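Local coordinates for protein arylsulfatase (Pseudoalteromonas sp. MB47, PDB 7AJ0) that probably removes sulfate groups from fucoidan in an exo-acting manner, as a calcium-binding sulfatase that assembles into a hexamer, at residues A[268-273]-A[292-297]; A[81-86]-A[300-305]; A[183-188]-A[211-216]. All coordinates share one frame; numbering follows the deposited sequence.

Contact 1 (A[268-273]-A[292-297])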
loop_
_atom_site.group_PDB
_atom_site.type_symbol
_atom_site.label_atom_id
_atom_site.label_comp_id
_atom_site.label_asym_id
_atom_site.label_seq_id
_atom_site.Cartn_x
_atom_site.Cartn_y
_atom_site.Cartn_z
ATOM N N PHE A 268 -24.507 -11.991 28.325
ATOM C CA PHE A 268 -25.270 -11.038 27.537
ATOM C C PHE A 268 -25.271 -11.439 26.067
ATOM O O PHE A 268 -24.281 -11.963 25.546
ATOM C CB PHE A 268 -24.681 -9.627 27.650
ATOM C CG PHE A 268 -24.764 -9.028 29.019
ATOM C CD1 PHE A 268 -25.881 -8.312 29.408
ATOM C CD2 PHE A 268 -23.710 -9.149 29.906
ATOM C CE1 PHE A 268 -25.954 -7.747 30.662
ATOM C CE2 PHE A 268 -23.778 -8.585 31.163
ATOM C CZ PHE A 268 -24.901 -7.882 31.539
ATOM N N SER A 269 -26.390 -11.177 25.390
ATOM C CA SER A 269 -26.384 -11.229 23.933
ATOM C C SER A 269 -25.659 -10.019 23.356
ATOM O O SER A 269 -24.946 -10.130 22.352
ATOM C CB SER A 269 -27.808 -11.296 23.392
ATOM O OG SER A 269 -27.806 -11.205 21.976
ATOM N N LYS A 270 -25.831 -8.856 23.972
ATOM C CA LYS A 270 -25.107 -7.665 23.549
ATOM C C LYS A 270 -23.619 -7.828 23.844
ATOM O O LYS A 270 -23.232 -8.543 24.772
ATOM C CB LYS A 270 -25.668 -6.435 24.255
ATOM C CG LYS A 270 -27.051 -6.042 23.775
ATOM C CD LYS A 270 -27.805 -5.242 24.825
ATOM C CE LYS A 270 -29.181 -4.830 24.312
ATOM N NZ LYS A 270 -30.011 -6.000 23.898
ATOM N N ILE A 271 -22.768 -7.159 23.052
ATOM C CA ILE A 271 -23.159 -6.239 21.997
ATOM C C ILE A 271 -22.923 -6.840 20.610
ATOM O O ILE A 271 -22.444 -6.164 19.698
ATOM C CB ILE A 271 -22.383 -4.900 22.118
ATOM C CG1 ILE A 271 -20.870 -5.152 22.090
ATOM C CG2 ILE A 271 -22.765 -4.174 23.397
ATOM C CD1 ILE A 271 -20.049 -3.889 21.982
ATOM N N HIS A 272 -23.248 -8.119 20.459
ATOM C CA HIS A 272 -23.149 -8.765 19.159
ATOM C C HIS A 272 -24.146 -8.144 18.186
ATOM O O HIS A 272 -25.248 -7.739 18.565
ATOM C CB HIS A 272 -23.415 -10.265 19.289
ATOM C CG HIS A 272 -22.752 -11.093 18.233
ATOM N ND1 HIS A 272 -23.147 -11.078 16.913
ATOM C CD2 HIS A 272 -21.723 -11.971 18.307
ATOM C CE1 HIS A 272 -22.389 -11.908 16.219
ATOM N NE2 HIS A 272 -21.516 -12.461 17.042
ATOM N N ASN A 273 -23.751 -8.066 16.919
ATOM C CA ASN A 273 -24.666 -7.588 15.888
ATOM C C ASN A 273 -25.720 -8.652 15.598
ATOM O O ASN A 273 -25.479 -9.849 15.770
ATOM C CB ASN A 273 -23.899 -7.246 14.611
ATOM C CG ASN A 273 -23.595 -8.470 13.767
ATOM O OD1 ASN A 273 -22.782 -9.314 14.143
ATOM N ND2 ASN A 273 -24.244 -8.568 12.612
ATOM N N ARG A 292 -24.205 1.698 21.013
ATOM C CA ARG A 292 -23.946 2.455 22.233
ATOM C C ARG A 292 -25.148 2.416 23.171
ATOM O O ARG A 292 -24.984 2.309 24.392
ATOM C CB ARG A 292 -23.587 3.901 21.896
ATOM C CG ARG A 292 -22.350 4.056 21.028
ATOM C CD ARG A 292 -21.062 3.675 21.756
ATOM N NE ARG A 292 -19.895 3.959 20.922
ATOM C CZ ARG A 292 -19.194 3.046 20.250
ATOM N NH1 ARG A 292 -19.510 1.759 20.314
ATOM N NH2 ARG A 292 -18.159 3.428 19.517
ATOM N N ASP A 293 -26.359 2.518 22.617
ATOM C CA ASP A 293 -27.557 2.302 23.422
ATOM C C ASP A 293 -27.516 0.932 24.087
ATOM O O ASP A 293 -27.924 0.780 25.245
ATOM C CB ASP A 293 -28.808 2.430 22.555
ATOM C CG ASP A 293 -29.051 3.848 22.076
ATOM O OD1 ASP A 293 -28.351 4.772 22.545
ATOM O OD2 ASP A 293 -29.948 4.038 21.227
ATOM N N ALA A 294 -27.029 -0.080 23.363
ATOM C CA ALA A 294 -26.901 -1.413 23.940
ATOM C C ALA A 294 -25.893 -1.428 25.078
ATOM O O ALA A 294 -26.060 -2.173 26.050
ATOM C CB ALA A 294 -26.490 -2.416 22.862
ATOM N N MET A 295 -24.840 -0.614 24.977
ATOM C CA MET A 295 -23.851 -0.554 26.049
ATOM C C MET A 295 -24.462 0.039 27.313
ATOM O O MET A 295 -24.135 -0.388 28.426
ATOM C CB MET A 295 -22.639 0.256 25.587
ATOM C CG MET A 295 -21.366 -0.006 26.387
ATOM S SD MET A 295 -20.960 -1.762 26.510
ATOM C CE MET A 295 -20.331 -1.850 28.185
ATOM N N VAL A 296 -25.360 1.014 27.165
ATOM C CA VAL A 296 -26.048 1.569 28.326
ATOM C C VAL A 296 -26.970 0.526 28.947
ATOM O O VAL A 296 -27.092 0.437 30.174
ATOM C CB VAL A 296 -26.813 2.845 27.931
ATOM C CG1 VAL A 296 -27.691 3.322 29.072
ATOM C CG2 VAL A 296 -25.834 3.940 27.518
ATOM N N GLU A 297 -27.632 -0.281 28.112
ATOM C CA GLU A 297 -28.484 -1.343 28.638
ATOM C C GLU A 297 -27.666 -2.367 29.417
ATOM O O GLU A 297 -28.065 -2.789 30.508
ATOM C CB GLU A 297 -29.250 -2.017 27.497
ATOM C CG GLU A 297 -30.096 -3.213 27.931
ATOM C CD GLU A 297 -31.219 -3.535 26.952
ATOM O OE1 GLU A 297 -31.393 -2.781 25.972
ATOM O OE2 GLU A 297 -31.929 -4.543 27.162
HETATM O O HOH W 1 -32.767 -6.275 25.304
#
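Lys270 and Glu297 cross at about a right angle, and the lysine meets segment 292-297 of helix 290-311 with its aliphatic length before its charge. Its CG lies anti to the carbonyl carbon, and the chain then runs nearly extended past Ala294, whose CB comes 3.7 Å from Lys270 CD. Ala294 presents a small methyl, with its carbonyl O alongside, so the lysine chain can pass close to the helix. Beyond it, Lys270 CE comes 3.4 Å from Glu297 OE1. The chain bends at chi4 (57°), and Lys270 NZ stays 4.1 Å from Glu297 OE2, too far for a salt bridge. A water spans that distance, accepting from Lys270 NZ at 3.1 Å and donating to Glu297 OE2 at 2.7 Å. The ammonium forms its salt bridge with Asp241 instead, while the two oxygens of Glu297 suit separate donors, Gln242 NE2 on OE2 and the backbone N of Ala278 on OE1. Both charges are thus buried but satisfied, and their proximity probably favours the ionised forms.

Ile271 follows a cis peptide bond. Being branched, it can give an apolar CG2, anti to the carbonyl carbon, to Ala294 CB at 4.2 Å and to Met295 SD at 4.3 Å. The backbone of Lys270 and Ile271 hydrogen-bonds with Asp60, a calcium ligand, and the Ile271 side chain lies about 8 Å from the ion. The loop that leaves strand 262-267 thus lies between the metal site and helix 290-311, with helix 240-258 supplying Asp241 and Gln242 beside the polar end.

Contact 2 (A[81-86]-A[300-305])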
loop_
_atom_site.group_PDB
_atom_site.type_symbol
_atom_site.label_atom_id
_atom_site.label_comp_id
_atom_site.label_asym_id
_atom_site.label_seq_id
_atom_site.Cartn_x
_atom_site.Cartn_y
_atom_site.Cartn_z
ATOM N N PRO A 81 -21.594 3.875 34.121
ATOM C CA PRO A 81 -21.308 4.181 35.536
ATOM C C PRO A 81 -21.254 2.960 36.440
ATOM O O PRO A 81 -20.400 2.910 37.334
ATOM C CB PRO A 81 -22.454 5.129 35.928
ATOM C CG PRO A 81 -23.541 4.848 34.944
ATOM C CD PRO A 81 -22.841 4.507 33.656
ATOM N N ASN A 82 -22.141 1.979 36.252
ATOM C CA ASN A 82 -22.139 0.821 37.141
ATOM C C ASN A 82 -20.893 -0.030 36.939
ATOM O O ASN A 82 -20.289 -0.501 37.910
ATOM C CB ASN A 82 -23.391 -0.026 36.924
ATOM C CG ASN A 82 -24.649 0.682 37.355
ATOM O OD1 ASN A 82 -24.833 0.979 38.533
ATOM N ND2 ASN A 82 -25.529 0.953 36.403
ATOM N N ILE A 83 -20.500 -0.252 35.683
ATOM C CA ILE A 83 -19.282 -1.009 35.418
ATOM C C ILE A 83 -18.070 -0.262 35.958
ATOM O O ILE A 83 -17.127 -0.871 36.480
ATOM C CB ILE A 83 -19.152 -1.297 33.911
ATOM C CG1 ILE A 83 -20.251 -2.267 33.469
ATOM C CG2 ILE A 83 -17.773 -1.852 33.596
ATOM C CD1 ILE A 83 -20.531 -2.243 31.979
ATOM N N ASP A 84 -18.074 1.067 35.844
ATOM C CA ASP A 84 -16.988 1.854 36.419
ATOM C C ASP A 84 -16.912 1.652 37.926
ATOM O O ASP A 84 -15.818 1.569 38.497
ATOM C CB ASP A 84 -17.178 3.337 36.089
ATOM C CG ASP A 84 -17.004 3.635 34.607
ATOM O OD1 ASP A 84 -16.715 2.694 33.837
ATOM O OD2 ASP A 84 -17.159 4.812 34.212
ATOM N N LYS A 85 -18.069 1.557 38.586
ATOM C CA LYS A 85 -18.085 1.437 40.040
ATOM C C LYS A 85 -17.587 0.067 40.487
ATOM O O LYS A 85 -16.910 -0.045 41.515
ATOM C CB LYS A 85 -19.495 1.712 40.559
ATOM C CG LYS A 85 -19.579 1.946 42.055
ATOM C CD LYS A 85 -20.937 2.512 42.451
ATOM C CE LYS A 85 -21.094 2.592 43.966
ATOM N NZ LYS A 85 -20.105 3.510 44.603
ATOM N N LEU A 86 -17.899 -0.986 39.725
ATOM C CA LEU A 86 -17.313 -2.292 40.008
ATOM C C LEU A 86 -15.789 -2.223 39.978
ATOM O O LEU A 86 -15.114 -2.775 40.855
ATOM C CB LEU A 86 -17.804 -3.334 39.003
ATOM C CG LEU A 86 -19.168 -3.988 39.212
ATOM C CD1 LEU A 86 -19.431 -5.016 38.111
ATOM C CD2 LEU A 86 -19.275 -4.640 40.581
ATOM N N ASP A 300 -26.810 -0.968 32.801
ATOM C CA ASP A 300 -27.938 -0.934 33.726
ATOM C C ASP A 300 -28.239 -2.322 34.277
ATOM O O ASP A 300 -28.505 -2.477 35.474
ATOM C CB ASP A 300 -29.174 -0.359 33.034
ATOM C CG ASP A 300 -29.140 1.156 32.939
ATOM O OD1 ASP A 300 -28.187 1.770 33.464
ATOM O OD2 ASP A 300 -30.071 1.733 32.340
ATOM N N ILE A 301 -28.208 -3.343 33.419
ATOM C CA ILE A 301 -28.450 -4.705 33.884
ATOM C C ILE A 301 -27.376 -5.119 34.881
ATOM O O ILE A 301 -27.670 -5.750 35.904
ATOM C CB ILE A 301 -28.529 -5.669 32.686
ATOM C CG1 ILE A 301 -29.807 -5.396 31.887
ATOM C CG2 ILE A 301 -28.484 -7.114 33.154
ATOM C CD1 ILE A 301 -29.822 -6.015 30.501
ATOM N N THR A 302 -26.120 -4.758 34.607
ATOM C CA THR A 302 -25.044 -5.018 35.558
ATOM C C THR A 302 -25.367 -4.429 36.926
ATOM O O THR A 302 -25.219 -5.096 37.956
ATOM C CB THR A 302 -23.729 -4.442 35.026
ATOM O OG1 THR A 302 -23.352 -5.130 33.825
ATOM C CG2 THR A 302 -22.620 -4.575 36.066
ATOM N N GLY A 303 -25.812 -3.171 36.956
ATOM C CA GLY A 303 -26.164 -2.554 38.219
ATOM C C GLY A 303 -27.351 -3.208 38.895
ATOM O O GLY A 303 -27.401 -3.284 40.127
ATOM N N GLU A 304 -28.318 -3.688 38.110
ATOM C CA GLU A 304 -29.479 -4.353 38.691
ATOM C C GLU A 304 -29.083 -5.662 39.367
ATOM O O GLU A 304 -29.598 -5.991 40.442
ATOM C CB GLU A 304 -30.533 -4.603 37.611
ATOM C CG GLU A 304 -31.212 -3.338 37.087
ATOM C CD GLU A 304 -31.894 -3.547 35.740
ATOM O OE1 GLU A 304 -32.056 -4.715 35.329
ATOM O OE2 GLU A 304 -32.260 -2.543 35.088
ATOM N N LEU A 305 -28.168 -6.418 38.757
ATOM C CA LEU A 305 -27.725 -7.670 39.363
ATOM C C LEU A 305 -26.905 -7.414 40.621
ATOM O O LEU A 305 -27.019 -8.155 41.605
ATOM C CB LEU A 305 -26.924 -8.484 38.349
ATOM C CG LEU A 305 -27.718 -9.023 37.158
ATOM C CD1 LEU A 305 -26.806 -9.741 36.171
ATOM C CD2 LEU A 305 -28.826 -9.952 37.635
#
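Two helices pack here without any hydrogen bond between the six-residue segments: the short helix 81-88 crosses the long helix 290-311 on the outside of the central mixed sheet of this alkaline-phosphatase-like fold. The segment axes approach to 8.4 Å at an angle of 53°. The closest pair of CA atoms is that of Asn82 and Gly303, 5.4 Å apart. Asn82 has CG anti to the carbonyl carbon (chi1 -67°), which lays its flat amide against the glycine, with Asn82 CG 3.7 Å from Gly303 CA. A CB on residue 303 would clash with that carbon, so glycine fits this spot. The amide tip stops short of Asp300, Asn82 ND2 lying 4.0 Å from Asp300 OD1, with the amide and carboxylate planes 72° apart. Asn82 ND2 instead makes a weak hydrogen bond to Asp299 O, and Asp299 OD1 accepts from Ile83 N near the start of helix 81-88.

Deeper in, the contact turns apolar. Thr302 CG2, the methyl anti to the backbone N, meets Leu86 CD1 at 3.8 Å and Ile83 CG1 at 4.2 Å. The Thr302 hydroxyl is bonded back to Val298 O within its own helix, so a beta-branched polar residue can serve as an apolar one on this face. Ile83 and Leu86 also pack on Ile358 of strand 354-360, while Ile301, whose side chain points away from helix 81-88, packs on Asp241, Gln242 and Arg245 of helix 240-258.

Contact 3 (A[183-188]-A[211-216]); sequences QSDYTQ and LRPEGL
The short helix 183-187 is tied to the start of strand 215-220, in the large mixed sheet, by a CH-pi contact and a tyrosine hydroxyl-to-carbonyl hydrogen bond. The Tyr186 ring has Pro213 over one face: Pro213 CG stands 3.6 Å from the ring centroid and only 10° off the normal, a well-centred CH-pi contact. Proline suits the place because its compact ring offers C-H groups to a flat aromatic surface. The Tyr186 ring points across the gap because its CG is anti to the carbonyl carbon. At its far end, Tyr186 OH donates to Gly215 O at 2.6 Å. The hydroxyl sits well above the carbonyl plane, so the bond is not aimed along a lone pair.

Gly215 opens the strand, with phi and psi of 160° and -157°, where a CB would be jammed against the carbonyl O of Glu214; glycine is thus called for. Strand 215-220 pairs antiparallel with 175-177 and 226-230, so the contact fastens a helix near one end of the sheet, with 226-230 beyond it as the last strand in this chain. Ile237 of helix 234-238 and Leu179 also touch Tyr186.

On the same proline, the Asp185 carboxylate lies obliquely against the CD-CG edge, Asp185 OD1 3.5 Å from Pro213 CD. The carboxylate's stronger partner is Ser181 OG on OD2, and Gln188 NE2 adds a weak bond to OD1. One residue earlier in the helix, Ser184 OG hydrogen-bonds to Glu486 OE1 of a neighbouring subunit.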
loop_
_atom_site.group_PDB
_atom_site.type_symbol
_atom_site.label_atom_id
_atom_site.label_comp_id
_atom_site.label_asym_id
_atom_site.label_seq_id
_atom_site.Cartn_x
_atom_site.Cartn_y
_atom_site.Cartn_z
ATOM N N GLN A 183 -26.731 -13.903 18.445
ATOM C CA GLN A 183 -27.693 -12.878 18.041
ATOM C C GLN A 183 -27.836 -12.808 16.522
ATOM O O GLN A 183 -28.952 -12.768 15.991
ATOM C CB GLN A 183 -27.271 -11.524 18.608
ATOM C CG GLN A 183 -28.092 -10.324 18.141
ATOM C CD GLN A 183 -29.220 -9.962 19.094
ATOM O OE1 GLN A 183 -29.398 -10.591 20.140
ATOM N NE2 GLN A 183 -29.987 -8.939 18.735
ATOM N N SER A 184 -26.710 -12.764 15.805
ATOM C CA SER A 184 -26.766 -12.610 14.355
ATOM C C SER A 184 -27.547 -13.738 13.694
ATOM O O SER A 184 -28.125 -13.545 12.618
ATOM C CB SER A 184 -25.349 -12.541 13.785
ATOM O OG SER A 184 -24.563 -13.625 14.249
ATOM N N ASP A 185 -27.577 -14.919 14.316
ATOM C CA ASP A 185 -28.353 -16.022 13.760
ATOM C C ASP A 185 -29.838 -15.683 13.730
ATOM O O ASP A 185 -30.555 -16.080 12.803
ATOM C CB ASP A 185 -28.101 -17.292 14.572
ATOM C CG ASP A 185 -28.708 -18.526 13.932
ATOM O OD1 ASP A 185 -29.199 -18.427 12.787
ATOM O OD2 ASP A 185 -28.693 -19.597 14.577
ATOM N N TYR A 186 -30.316 -14.941 14.732
ATOM C CA TYR A 186 -31.714 -14.534 14.751
ATOM C C TYR A 186 -31.975 -13.351 13.823
ATOM O O TYR A 186 -32.967 -13.345 13.084
ATOM C CB TYR A 186 -32.141 -14.162 16.175
ATOM C CG TYR A 186 -32.171 -15.310 17.156
ATOM C CD1 TYR A 186 -31.015 -15.727 17.801
ATOM C CD2 TYR A 186 -33.359 -15.961 17.456
ATOM C CE1 TYR A 186 -31.038 -16.769 18.704
ATOM C CE2 TYR A 186 -33.392 -17.006 18.358
ATOM C CZ TYR A 186 -32.227 -17.405 18.979
ATOM O OH TYR A 186 -32.248 -18.446 19.880
ATOM N N THR A 187 -31.102 -12.342 13.848
ATOM C CA THR A 187 -31.411 -11.078 13.190
ATOM C C THR A 187 -31.321 -11.160 11.673
ATOM O O THR A 187 -31.948 -10.346 10.986
ATOM C CB THR A 187 -30.479 -9.976 13.704
ATOM O OG1 THR A 187 -29.115 -10.358 13.494
ATOM C CG2 THR A 187 -30.713 -9.732 15.190
ATOM N N GLN A 188 -30.567 -12.119 11.130
ATOM C CA GLN A 188 -30.506 -12.263 9.680
ATOM C C GLN A 188 -31.861 -12.633 9.087
ATOM O O GLN A 188 -32.065 -12.457 7.880
ATOM C CB GLN A 188 -29.463 -13.313 9.294
ATOM C CG GLN A 188 -29.777 -14.714 9.782
ATOM C CD GLN A 188 -28.681 -15.709 9.449
ATOM O OE1 GLN A 188 -27.825 -15.451 8.603
ATOM N NE2 GLN A 188 -28.700 -16.854 10.120
ATOM N N LEU A 211 -33.668 -23.458 8.911
ATOM C CA LEU A 211 -32.701 -23.528 10.000
ATOM C C LEU A 211 -32.762 -22.290 10.891
ATOM O O LEU A 211 -31.839 -22.037 11.672
ATOM C CB LEU A 211 -31.290 -23.714 9.440
ATOM C CG LEU A 211 -31.075 -24.983 8.613
ATOM C CD1 LEU A 211 -29.679 -25.005 8.012
ATOM C CD2 LEU A 211 -31.310 -26.237 9.450
ATOM N N ARG A 212 -33.830 -21.516 10.785
ATOM C CA ARG A 212 -34.000 -20.330 11.620
ATOM C C ARG A 212 -34.225 -20.739 13.069
ATOM O O ARG A 212 -35.101 -21.565 13.344
ATOM C CB ARG A 212 -35.187 -19.522 11.088
ATOM C CG ARG A 212 -35.661 -18.368 11.949
ATOM C CD ARG A 212 -37.112 -18.020 11.587
ATOM N NE ARG A 212 -37.589 -16.819 12.266
ATOM C CZ ARG A 212 -38.098 -15.749 11.655
ATOM N NH1 ARG A 212 -38.222 -15.709 10.334
ATOM N NH2 ARG A 212 -38.499 -14.714 12.380
ATOM N N PRO A 213 -33.473 -20.184 14.022
ATOM C CA PRO A 213 -33.741 -20.498 15.431
ATOM C C PRO A 213 -35.112 -19.990 15.854
ATOM O O PRO A 213 -35.562 -18.924 15.426
ATOM C CB PRO A 213 -32.612 -19.780 16.182
ATOM C CG PRO A 213 -32.195 -18.672 15.272
ATOM C CD PRO A 213 -32.385 -19.195 13.870
ATOM N N GLU A 214 -35.776 -20.766 16.713
ATOM C CA GLU A 214 -37.137 -20.428 17.112
ATOM C C GLU A 214 -37.182 -19.386 18.221
ATOM O O GLU A 214 -38.147 -18.617 18.298
ATOM C CB GLU A 214 -37.879 -21.694 17.548
ATOM C CG GLU A 214 -38.204 -22.632 16.395
ATOM C CD GLU A 214 -38.950 -23.876 16.838
ATOM O OE1 GLU A 214 -38.777 -24.297 18.001
ATOM O OE2 GLU A 214 -39.713 -24.432 16.020
ATOM N N GLY A 215 -36.168 -19.336 19.076
ATOM C CA GLY A 215 -36.147 -18.365 20.154
ATOM C C GLY A 215 -35.195 -18.807 21.253
ATOM O O GLY A 215 -34.273 -19.585 21.017
ATOM N N LEU A 216 -35.442 -18.286 22.452
ATOM C CA LEU A 216 -34.645 -18.655 23.615
ATOM C C LEU A 216 -35.068 -20.033 24.113
ATOM O O LEU A 216 -36.267 -20.322 24.221
ATOM C CB LEU A 216 -34.790 -17.616 24.720
ATOM C CG LEU A 216 -34.420 -16.195 24.304
ATOM C CD1 LEU A 216 -34.518 -15.230 25.470
ATOM C CD2 LEU A 216 -33.022 -16.161 23.709
#

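How the contacts relate
All three contacts lie within the sulfatase family region. Along the chain, contacts 3 and 1 follow one another inside the loop closed by contact 2. Contacts 1 and 2 share helix 290-311, with centres 14 Å apart, and join through Phe268 against Ile301 and Thr302 and through Met295 against Ile83. The centres of contacts 1 and 3 are about 17 Å apart, and the two touch where Ser269 OG probably hydrogen-bonds to Gln183 OE1. Contacts 2 and 3, 28 Å apart between centres, do not touch. The loop 268-273, next to the calcium site, is therefore the middle piece, linking the long helix to a peripheral element that meets another subunit of the hexamer.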